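Local coordinates for protein peptidoglycan hydrolase FlgJ (Sphingomonas sp. A1, PDB 2ZYC) that probably hydrolyses peptidoglycan in the periplasm so that the flagellar rod can be assembled, the chain being its C-terminal glycoside hydrolase family 73 domain, at residues Q3-A8 against L33-G38; A24-A29 against R142-N147; S50-N55 against R87-Y92; D117-A122 against Y136-A141. The protein carries 2 engineered substitutions. All blocks are in the same frame, centred on the assembly; numbering follows the deposited sequence. Where two conformers were deposited one is given.

The four contacts show how a small, mostly helical lysozyme-clan domain is held together, with helix 24-35 shared by two of them. It supplies interaction 1 near its C-terminal end and interaction 2 near its start, centres about 11 Å apart. Helix 136-145 joins interactions 2 and 4, about 9 Å between centres. Along the chain, interaction 1 closes before 3 and then 4 open; 1 and 2 cross, and 2 encloses 3 and 4, whose centres lie about 22 Å apart on opposite sides of the chain's centre. Interaction 3 anchors the two-stranded antiparallel sheet region. Glu34 of interaction 1 meets Asn55 of interaction 3 and Tyr136 of interaction 4. Early and late helices are thus tied onto helix 24-35.

Interaction 1: Q3-A8 against L33-G38; sequences QAFVDA and LETGWG. With PO4 (phosphate ion), chain B.
Phe5 lays one face of its ring against the backbone at Trp37 and Gly38, and this is the close-packed part of the contact. The carbonyl carbon of Trp37 and the amide N of Gly38 lie over that face, both displaced toward its rim, while Phe5 CD1 approaches Gly38 CA to 3.5 Å. A glycine has no side chain to put between its backbone and the ring. The first torsion of Phe5 (chi1 180°) carries CG anti to the backbone N, and the ring reaches on until CZ is 3.7 Å from Thr35 OG1. That hydroxyl oxygen accepts a hydrogen bond from Gly38 N at 3.0 Å, an ST motif, and is also bonded to Ala31 O, so the polar atom beside the ring is well supplied with partners. The helix ends here in a Schellman motif: Gly36, with positive phi, is the first residue to leave helical geometry, and the chain then folds back across the start of helix 3-20 in this lysozyme-clan domain. Away from Phe5 the packing thins. Val6 brings only CG2 to the six-membered edge of the indole, 3.7 Å from Trp37 CZ3 and near the ring plane, and Arg152 makes a cation-pi contact with the same tryptophan. Farther out, at the more exposed surface of helix 3-20, polar bonds replace apolar contact. Gln3 NE2 donates to Asp7 OD1 at 2.8 Å, and Gln3 N binds O4 of a phosphate ion, probably from the crystallisation liquor, at 2.9 Å, an ion that Ala2 N and Arg152 NE also bind.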
# COMPACT_ATOMS: atom_id res chain seq x y z
N GLN A 3 -14.77 4.62 1.04
CA GLN A 3 -14.84 5.07 -0.36
C GLN A 3 -13.87 6.19 -0.69
O GLN A 3 -13.21 6.17 -1.75
CB GLN A 3 -16.27 5.44 -0.79
CG GLN A 3 -16.41 5.73 -2.30
CD GLN A 3 -16.15 4.50 -3.15
OE1 GLN A 3 -16.69 3.42 -2.88
NE2 GLN A 3 -15.33 4.65 -4.20
N ALA A 4 -13.76 7.17 0.20
CA ALA A 4 -12.86 8.30 -0.02
C ALA A 4 -11.41 7.85 -0.03
O ALA A 4 -10.59 8.41 -0.77
CB ALA A 4 -13.07 9.38 1.03
N PHE A 5 -11.10 6.83 0.77
CA PHE A 5 -9.75 6.24 0.77
C PHE A 5 -9.39 5.69 -0.61
O PHE A 5 -8.33 6.02 -1.16
CB PHE A 5 -9.63 5.13 1.81
CG PHE A 5 -8.27 4.49 1.85
CD1 PHE A 5 -7.20 5.13 2.46
CD2 PHE A 5 -8.06 3.26 1.24
CE1 PHE A 5 -5.93 4.54 2.49
CE2 PHE A 5 -6.80 2.66 1.27
CZ PHE A 5 -5.73 3.31 1.90
N VAL A 6 -10.29 4.87 -1.16
CA VAL A 6 -10.17 4.32 -2.51
C VAL A 6 -10.07 5.44 -3.57
O VAL A 6 -9.17 5.42 -4.40
CB VAL A 6 -11.33 3.36 -2.83
CG1 VAL A 6 -11.32 2.94 -4.29
CG2 VAL A 6 -11.26 2.13 -1.92
N ASP A 7 -11.00 6.40 -3.52
CA ASP A 7 -11.01 7.52 -4.46
C ASP A 7 -9.68 8.29 -4.45
O ASP A 7 -9.16 8.66 -5.50
CB ASP A 7 -12.16 8.49 -4.17
CG ASP A 7 -13.54 7.87 -4.36
OD1 ASP A 7 -13.66 6.80 -5.01
OD2 ASP A 7 -14.53 8.44 -3.83
N ALA A 8 -9.15 8.51 -3.25
CA ALA A 8 -7.91 9.26 -3.03
C ALA A 8 -6.67 8.51 -3.50
O ALA A 8 -5.78 9.08 -4.13
CB ALA A 8 -7.78 9.61 -1.55
N LEU A 33 -5.30 -2.83 3.38
CA LEU A 33 -4.99 -3.84 4.39
C LEU A 33 -4.11 -3.24 5.48
O LEU A 33 -4.34 -3.46 6.69
CB LEU A 33 -4.30 -5.04 3.74
CG LEU A 33 -3.91 -6.19 4.69
CD1 LEU A 33 -5.15 -6.75 5.40
CD2 LEU A 33 -3.20 -7.28 3.92
N GLU A 34 -3.11 -2.46 5.06
CA GLU A 34 -2.14 -1.88 5.99
C GLU A 34 -2.72 -0.86 6.96
O GLU A 34 -2.24 -0.72 8.08
CB GLU A 34 -0.95 -1.27 5.23
CG GLU A 34 -0.02 -2.30 4.61
CD GLU A 34 0.45 -3.35 5.62
OE1 GLU A 34 0.86 -2.98 6.74
OE2 GLU A 34 0.41 -4.56 5.28
N THR A 35 -3.76 -0.16 6.53
CA THR A 35 -4.26 0.98 7.31
C THR A 35 -5.74 0.88 7.65
O THR A 35 -6.33 1.88 8.05
CB THR A 35 -4.03 2.31 6.57
OG1 THR A 35 -4.75 2.30 5.33
CG2 THR A 35 -2.55 2.57 6.31
N GLY A 36 -6.33 -0.30 7.48
CA GLY A 36 -7.77 -0.49 7.71
C GLY A 36 -8.56 0.48 6.87
O GLY A 36 -9.36 1.27 7.39
N TRP A 37 -8.30 0.46 5.56
CA TRP A 37 -8.95 1.38 4.61
C TRP A 37 -8.83 2.84 5.06
O TRP A 37 -9.80 3.60 5.03
CB TRP A 37 -10.43 0.99 4.41
CG TRP A 37 -10.63 -0.41 3.91
CD1 TRP A 37 -10.69 -1.55 4.66
CD2 TRP A 37 -10.79 -0.82 2.55
NE1 TRP A 37 -10.87 -2.64 3.86
CE2 TRP A 37 -10.94 -2.23 2.55
CE3 TRP A 37 -10.82 -0.14 1.32
CZ2 TRP A 37 -11.12 -2.97 1.38
CZ3 TRP A 37 -11.00 -0.88 0.15
CH2 TRP A 37 -11.14 -2.28 0.19
N GLY A 38 -7.63 3.21 5.51
CA GLY A 38 -7.34 4.57 5.96
C GLY A 38 -7.56 4.86 7.44
O GLY A 38 -7.07 5.86 7.95
P PO4 B . -17.78 2.83 2.41
O1 PO4 B . -17.61 2.10 1.09
O2 PO4 B . -19.24 2.78 2.80
O3 PO4 B . -16.97 2.12 3.47
O4 PO4 B . -17.31 4.26 2.30

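Interaction 2: A24-A29 against R142-N147; sequences AHFLVA and RVINGN
Ile144 spreads its branches over Phe26, His25 and Ala29, its side chain crossing those of His25 and Phe26 at about a right angle. Its CG2 meets the rim of the phenyl ring, 3.4 Å from Phe26 CE1, while its CD1 rests over one face of the same ring, displaced toward the rim and 4.0 Å from Phe26 CG. The first torsion (chi1 -70°) sets Ile144 CG1 beside its own backbone N, and this methylene presses on Ala29 CB at 3.4 Å, tighter than an ordinary van der Waals contact. Val143, one residue earlier, brings CG1 to the same Ala29 CB at 3.8 Å, so that the small methyl is packed by two neighbouring branched residues. This is the packing of the last turn of helix 136-145 against the beginning of helix 24-35, inside the all-helical part of the lysozyme-like fold. Gly146 follows directly as the N-cap of helix 147-156, whose Leu149 covers His25 and Ala29. The imidazole approaches the backbone of the other helix edge-on: Ile144 O lies near the ring plane of His25, 3.7 Å from CD2, and Ile144 CG2 is 3.8 Å from His25 NE2. Within helix 24-35, Phe26 CD1 stands over a face of the imidazole, and His25 NE2 lies at the edge of the phenyl ring. Phe121 of helix 118-127 touches both Phe26 and Ile144.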
# COMPACT_ATOMS: atom_id res chain seq x y z
N ALA A 24 -3.34 -1.60 -10.75
CA ALA A 24 -3.49 -0.54 -9.75
C ALA A 24 -4.21 -1.00 -8.48
O ALA A 24 -3.82 -0.63 -7.37
CB ALA A 24 -4.18 0.67 -10.35
N HIS A 25 -5.25 -1.81 -8.63
CA HIS A 25 -6.03 -2.23 -7.46
C HIS A 25 -5.24 -3.13 -6.50
O HIS A 25 -5.62 -3.24 -5.33
CB HIS A 25 -7.38 -2.84 -7.85
CG HIS A 25 -7.31 -4.25 -8.34
ND1 HIS A 25 -6.74 -4.60 -9.55
CD2 HIS A 25 -7.80 -5.40 -7.81
CE1 HIS A 25 -6.86 -5.90 -9.73
NE2 HIS A 25 -7.49 -6.41 -8.69
N PHE A 26 -4.17 -3.75 -6.99
CA PHE A 26 -3.28 -4.52 -6.09
C PHE A 26 -2.69 -3.59 -5.02
O PHE A 26 -2.59 -3.96 -3.85
CB PHE A 26 -2.13 -5.20 -6.84
CG PHE A 26 -2.52 -6.43 -7.62
CD1 PHE A 26 -3.85 -6.73 -7.90
CD2 PHE A 26 -1.53 -7.30 -8.09
CE1 PHE A 26 -4.19 -7.87 -8.62
CE2 PHE A 26 -1.86 -8.43 -8.82
CZ PHE A 26 -3.20 -8.71 -9.09
N LEU A 27 -2.31 -2.39 -5.45
CA LEU A 27 -1.70 -1.41 -4.55
C LEU A 27 -2.72 -0.73 -3.64
O LEU A 27 -2.43 -0.42 -2.48
CB LEU A 27 -0.89 -0.37 -5.35
CG LEU A 27 0.28 -0.93 -6.16
CD1 LEU A 27 1.00 0.20 -6.87
CD2 LEU A 27 1.26 -1.71 -5.29
N VAL A 28 -3.92 -0.49 -4.17
CA VAL A 28 -5.04 0.02 -3.37
C VAL A 28 -5.38 -0.98 -2.26
O VAL A 28 -5.56 -0.60 -1.10
CB VAL A 28 -6.30 0.30 -4.23
CG1 VAL A 28 -7.49 0.70 -3.33
CG2 VAL A 28 -6.01 1.38 -5.29
N ALA A 29 -5.46 -2.26 -2.64
CA ALA A 29 -5.74 -3.33 -1.69
C ALA A 29 -4.70 -3.37 -0.60
O ALA A 29 -5.03 -3.44 0.59
CB ALA A 29 -5.83 -4.67 -2.40
N ARG A 142 -7.04 -12.00 -0.33
CA ARG A 142 -8.45 -11.90 0.02
C ARG A 142 -9.01 -10.48 -0.22
O ARG A 142 -10.13 -10.33 -0.70
CB ARG A 142 -8.72 -12.35 1.47
CG ARG A 142 -10.20 -12.62 1.74
CD ARG A 142 -10.47 -13.02 3.20
NE ARG A 142 -11.87 -13.43 3.37
CZ ARG A 142 -12.50 -13.51 4.53
NH1 ARG A 142 -13.78 -13.89 4.57
NH2 ARG A 142 -11.87 -13.21 5.66
N VAL A 143 -8.23 -9.45 0.10
CA VAL A 143 -8.66 -8.08 -0.15
C VAL A 143 -8.68 -7.79 -1.66
O VAL A 143 -9.64 -7.20 -2.18
CB VAL A 143 -7.78 -7.03 0.61
CG1 VAL A 143 -8.26 -5.60 0.31
CG2 VAL A 143 -7.82 -7.27 2.12
N ILE A 144 -7.62 -8.21 -2.34
CA ILE A 144 -7.47 -7.98 -3.78
C ILE A 144 -8.65 -8.56 -4.58
O ILE A 144 -9.17 -7.90 -5.49
CB ILE A 144 -6.12 -8.52 -4.31
CG1 ILE A 144 -4.97 -7.66 -3.79
CG2 ILE A 144 -6.11 -8.55 -5.85
CD1 ILE A 144 -3.57 -8.19 -4.13
N ASN A 145 -9.04 -9.78 -4.21
CA ASN A 145 -10.06 -10.55 -4.91
C ASN A 145 -11.47 -10.37 -4.33
O ASN A 145 -12.44 -10.93 -4.85
CB ASN A 145 -9.67 -12.04 -4.91
CG ASN A 145 -8.38 -12.31 -5.68
OD1 ASN A 145 -7.58 -13.17 -5.29
ND2 ASN A 145 -8.17 -11.58 -6.77
N GLY A 146 -11.59 -9.56 -3.28
CA GLY A 146 -12.84 -9.43 -2.52
C GLY A 146 -13.88 -8.50 -3.11
O GLY A 146 -13.55 -7.60 -3.89
N ASN A 147 -15.14 -8.74 -2.73
CA ASN A 147 -16.27 -7.94 -3.20
C ASN A 147 -16.24 -6.52 -2.66
O ASN A 147 -16.70 -5.59 -3.32
CB ASN A 147 -17.60 -8.61 -2.81
CG ASN A 147 -17.82 -9.94 -3.52
OD1 ASN A 147 -17.61 -10.07 -4.73
ND2 ASN A 147 -18.26 -10.94 -2.77

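Interaction 3: S50-N55 against R87-Y92; sequences SYNLFN and RAYDSY
Tyr51 lies on the backbone of the turn that leads out of strand 82-88, with Ser91 CA over one face of its ring, 3.7 Å from the centroid in a CH-pi contact. The edge of the same ring is turned toward the face of Tyr92 in an offset edge-to-face pair, centroids 5.6 Å apart and planes at 84°. In one of its two deposited conformers, Leu53 adds a second CH-pi contact, CD1 lying over a face of Tyr92 at 3.7 Å from that centroid. Two hydrogen bonds fasten the loop to the strand end beside these rings. Tyr89 N donates to Ser50 O at 2.8 Å, and Asn52 ND2 to Arg87 O, also at 2.8 Å but more bent (137° at the hydrogen) and tilted from the amide plane. The chi1 of Asn52 (-170°) puts CG anti to the backbone N, on course for the strand, and its ND2 also reaches Ile56 O.

A second shell holds these groups in place. Ser50 OG accepts from Asn52 N in an ST turn and is bonded to Ile42 O. Asp98 receives both the salt bridge from Arg87 NH1 and the hydrogen bond of Tyr89 OH; Tyr92 OH reaches Gln41, and Ser91 OG caps helix 92-105 at Gln94 N. A water donates to Asp90 O at 2.6 Å and is weakly bonded to Tyr51 OH, bridging the two segments. The buried Asn52 amide thus gives its hydrogens to two carbonyls, and Asp98 would offset the charge of the buried Arg87, so polar groups and rings together fix the loop on the strand end.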
# COMPACT_ATOMS: atom_id res chain seq x y z
N SER A 50 1.12 10.87 8.62
CA SER A 50 2.41 10.51 8.05
C SER A 50 2.30 10.29 6.55
O SER A 50 3.31 10.38 5.83
CB SER A 50 2.93 9.24 8.71
OG SER A 50 2.08 8.15 8.40
N TYR A 51 1.08 10.00 6.09
CA TYR A 51 0.76 9.60 4.72
C TYR A 51 1.41 8.26 4.36
O TYR A 51 1.38 7.83 3.20
CB TYR A 51 1.13 10.68 3.70
CG TYR A 51 0.45 12.02 3.93
CD1 TYR A 51 -0.85 12.25 3.47
CD2 TYR A 51 1.11 13.04 4.62
CE1 TYR A 51 -1.47 13.50 3.68
CE2 TYR A 51 0.49 14.28 4.84
CZ TYR A 51 -0.79 14.50 4.37
OH TYR A 51 -1.39 15.73 4.60
N ASN A 52 1.97 7.60 5.37
CA ASN A 52 2.73 6.36 5.19
C ASN A 52 1.77 5.18 5.19
O ASN A 52 1.71 4.39 6.14
CB ASN A 52 3.78 6.24 6.31
CG ASN A 52 4.77 5.11 6.08
OD1 ASN A 52 4.58 4.26 5.19
ND2 ASN A 52 5.83 5.08 6.88
N LEU A 53 1.03 5.06 4.09
CA LEU A 53 -0.01 4.05 3.95
C LEU A 53 0.53 2.63 3.94
O LEU A 53 -0.18 1.70 4.31
CB LEU A 53 -0.83 4.30 2.68
CG LEU A 53 -1.69 5.57 2.67
CD1 LEU A 53 -2.57 5.60 1.44
CD2 LEU A 53 -2.54 5.66 3.93
N PHE A 54 1.79 2.47 3.54
CA PHE A 54 2.40 1.14 3.46
C PHE A 54 3.20 0.72 4.71
O PHE A 54 3.81 -0.34 4.73
CB PHE A 54 3.21 0.99 2.16
CG PHE A 54 2.36 1.06 0.92
CD1 PHE A 54 1.63 -0.05 0.50
CD2 PHE A 54 2.26 2.25 0.20
CE1 PHE A 54 0.82 0.02 -0.64
CE2 PHE A 54 1.46 2.32 -0.95
CZ PHE A 54 0.75 1.20 -1.36
N ASN A 55 3.14 1.57 5.74
CA ASN A 55 3.77 1.28 7.04
C ASN A 55 5.29 1.03 6.92
O ASN A 55 5.84 0.18 7.61
CB ASN A 55 3.07 0.09 7.71
CG ASN A 55 1.69 0.45 8.23
OD1 ASN A 55 1.47 1.56 8.72
ND2 ASN A 55 0.76 -0.50 8.15
N ARG A 87 8.81 6.14 8.24
CA ARG A 87 8.93 7.24 7.29
C ARG A 87 7.68 8.13 7.37
O ARG A 87 6.59 7.64 7.66
CB ARG A 87 9.11 6.71 5.88
CG ARG A 87 10.30 5.76 5.75
CD ARG A 87 10.55 5.34 4.30
NE ARG A 87 11.63 4.36 4.22
CZ ARG A 87 12.18 3.94 3.08
NH1 ARG A 87 11.77 4.42 1.92
NH2 ARG A 87 13.15 3.03 3.11
N ALA A 88 7.86 9.42 7.13
CA ALA A 88 6.73 10.34 6.99
C ALA A 88 6.89 11.18 5.73
O ALA A 88 8.02 11.50 5.32
CB ALA A 88 6.59 11.23 8.23
N TYR A 89 5.76 11.54 5.14
CA TYR A 89 5.74 12.18 3.83
C TYR A 89 4.87 13.43 3.88
O TYR A 89 4.20 13.68 4.87
CB TYR A 89 5.18 11.21 2.79
CG TYR A 89 5.88 9.87 2.74
CD1 TYR A 89 7.10 9.73 2.08
CD2 TYR A 89 5.31 8.75 3.35
CE1 TYR A 89 7.75 8.48 2.02
CE2 TYR A 89 5.94 7.50 3.30
CZ TYR A 89 7.16 7.38 2.63
OH TYR A 89 7.76 6.15 2.59
N ASP A 90 4.88 14.20 2.79
CA ASP A 90 4.06 15.41 2.67
C ASP A 90 2.70 15.15 2.03
O ASP A 90 1.84 16.04 2.04
CB ASP A 90 4.80 16.49 1.87
CG ASP A 90 6.19 16.78 2.40
OD1 ASP A 90 6.39 16.85 3.63
OD2 ASP A 90 7.10 16.95 1.56
N SER A 91 2.51 13.95 1.47
CA SER A 91 1.29 13.57 0.75
C SER A 91 1.23 12.07 0.46
O SER A 91 2.25 11.38 0.53
CB SER A 91 1.21 14.33 -0.58
OG SER A 91 2.29 13.97 -1.43
N TYR A 92 0.04 11.57 0.10
CA TYR A 92 -0.09 10.20 -0.44
C TYR A 92 0.73 10.02 -1.72
O TYR A 92 1.36 8.98 -1.92
CB TYR A 92 -1.56 9.83 -0.72
CG TYR A 92 -2.41 9.54 0.50
CD1 TYR A 92 -1.83 9.19 1.73
CD2 TYR A 92 -3.80 9.58 0.42
CE1 TYR A 92 -2.62 8.92 2.85
CE2 TYR A 92 -4.60 9.30 1.52
CZ TYR A 92 -4.01 8.97 2.73
OH TYR A 92 -4.83 8.70 3.81
O HOH W 1 -0.59 16.82 1.68

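Interaction 4: D117-A122 against Y136-A141; sequences DGHAFA and YADKLA
His119 NE2 donates to Asp138 OD1 at 2.8 Å, a His-carboxylate hydrogen bond that links helix 118-127 to helix 136-145. The carboxylate oxygen lies near the imidazole plane and is met nearly in line with its own C-O bond, though the angle at the hydrogen is only 141° and the two flat groups are not coplanar. His119 CG stands anti to the backbone N (chi1 -159°), which starts the ring toward helix 136-145. The far nitrogen, His119 ND1, is bonded to Arg123 NH1. With NE2 as donor and ND1 facing a guanidinium, the ring is probably neutral.

The same imidazole is also an apolar surface. Ala137 CB sits over one face, 3.8 Å from the ring centroid in a CH-pi contact, and Ala141 CB lies at the edge, 3.8 Å from His119 CD2. Deeper in, Ala122 CB comes to 3.5 Å of Ala137 CA, so the methyl rests directly on the backbone of the other helix. Leu140 closes the inner side, its CD2 reaching Ala122 CB at 3.8 Å and touching Phe121 CE2 farther along.

Ala141 CB packs on the backbone of Gly118 and His119, and Ala122 faces Ala137; these small residues let the axes of 118-122 and 136-141 pass 8.2 Å apart, their N-to-C directions 137° from each other. At the start of the first helix Asp117 is the N-cap: its OD2 accepts from Ala120 N at 3.0 Å. Two successive helices, nearer antiparallel than parallel and joined through alanine and glycine positions with a polar bond on the more exposed side, make a close-packed pair in this lysozyme-clan domain.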
# COMPACT_ATOMS: atom_id res chain seq x y z
N ASP A 117 -1.83 -11.78 -10.68
CA ASP A 117 -2.63 -12.53 -9.73
C ASP A 117 -2.33 -11.99 -8.33
O ASP A 117 -1.16 -11.81 -7.97
CB ASP A 117 -2.31 -14.03 -9.82
CG ASP A 117 -2.95 -14.84 -8.71
OD1 ASP A 117 -4.17 -15.07 -8.77
OD2 ASP A 117 -2.22 -15.23 -7.78
N GLY A 118 -3.37 -11.73 -7.55
CA GLY A 118 -3.21 -11.15 -6.21
C GLY A 118 -2.29 -11.94 -5.30
O GLY A 118 -1.40 -11.37 -4.66
N HIS A 119 -2.48 -13.26 -5.25
CA HIS A 119 -1.68 -14.09 -4.36
C HIS A 119 -0.21 -14.14 -4.79
O HIS A 119 0.68 -14.05 -3.95
CB HIS A 119 -2.26 -15.51 -4.24
CG HIS A 119 -1.81 -16.24 -3.02
ND1 HIS A 119 -0.65 -16.99 -2.98
CD2 HIS A 119 -2.36 -16.32 -1.78
CE1 HIS A 119 -0.51 -17.51 -1.77
NE2 HIS A 119 -1.53 -17.12 -1.03
N ALA A 120 0.02 -14.25 -6.11
CA ALA A 120 1.38 -14.24 -6.67
C ALA A 120 2.10 -12.94 -6.31
O ALA A 120 3.28 -12.94 -5.92
CB ALA A 120 1.33 -14.42 -8.19
N PHE A 121 1.37 -11.83 -6.45
CA PHE A 121 1.86 -10.50 -6.13
C PHE A 121 2.25 -10.42 -4.65
O PHE A 121 3.34 -9.99 -4.30
CB PHE A 121 0.80 -9.45 -6.50
CG PHE A 121 1.06 -8.08 -5.93
CD1 PHE A 121 2.06 -7.27 -6.45
CD2 PHE A 121 0.27 -7.60 -4.88
CE1 PHE A 121 2.29 -5.99 -5.92
CE2 PHE A 121 0.49 -6.33 -4.34
CZ PHE A 121 1.51 -5.52 -4.87
N ALA A 122 1.35 -10.87 -3.79
CA ALA A 122 1.59 -10.83 -2.35
C ALA A 122 2.77 -11.71 -1.96
O ALA A 122 3.60 -11.31 -1.16
CB ALA A 122 0.33 -11.22 -1.58
N TYR A 136 0.32 -13.57 5.30
CA TYR A 136 0.25 -12.28 4.59
C TYR A 136 -0.32 -12.39 3.18
O TYR A 136 -1.21 -11.61 2.81
CB TYR A 136 1.59 -11.53 4.57
CG TYR A 136 1.43 -10.11 4.03
CD1 TYR A 136 0.88 -9.11 4.83
CD2 TYR A 136 1.79 -9.79 2.72
CE1 TYR A 136 0.71 -7.81 4.35
CE2 TYR A 136 1.62 -8.50 2.23
CZ TYR A 136 1.08 -7.52 3.05
OH TYR A 136 0.91 -6.23 2.58
N ALA A 137 0.17 -13.36 2.41
CA ALA A 137 -0.28 -13.54 1.03
C ALA A 137 -1.77 -13.87 0.95
O ALA A 137 -2.49 -13.32 0.13
CB ALA A 137 0.57 -14.60 0.31
N ASP A 138 -2.22 -14.75 1.85
CA ASP A 138 -3.63 -15.12 1.91
C ASP A 138 -4.51 -13.92 2.26
O ASP A 138 -5.55 -13.70 1.64
CB ASP A 138 -3.86 -16.23 2.93
CG ASP A 138 -3.42 -17.60 2.43
OD1 ASP A 138 -3.12 -17.75 1.22
OD2 ASP A 138 -3.37 -18.53 3.27
N LYS A 139 -4.08 -13.16 3.26
CA LYS A 139 -4.84 -11.99 3.73
C LYS A 139 -4.91 -10.89 2.66
O LYS A 139 -5.98 -10.32 2.42
CB LYS A 139 -4.27 -11.46 5.03
CG LYS A 139 -4.50 -12.39 6.21
CD LYS A 139 -3.73 -11.91 7.42
CE LYS A 139 -3.81 -12.92 8.55
NZ LYS A 139 -2.79 -12.60 9.59
N LEU A 140 -3.78 -10.61 2.01
CA LEU A 140 -3.77 -9.60 0.96
C LEU A 140 -4.53 -10.03 -0.29
O LEU A 140 -5.28 -9.23 -0.87
CB LEU A 140 -2.33 -9.18 0.61
CG LEU A 140 -2.16 -8.09 -0.47
CD1 LEU A 140 -2.99 -6.84 -0.17
CD2 LEU A 140 -0.69 -7.73 -0.62
N ALA A 141 -4.35 -11.28 -0.69
CA ALA A 141 -5.10 -11.83 -1.82
C ALA A 141 -6.61 -11.74 -1.57
O ALA A 141 -7.38 -11.42 -2.48
CB ALA A 141 -4.68 -13.27 -2.10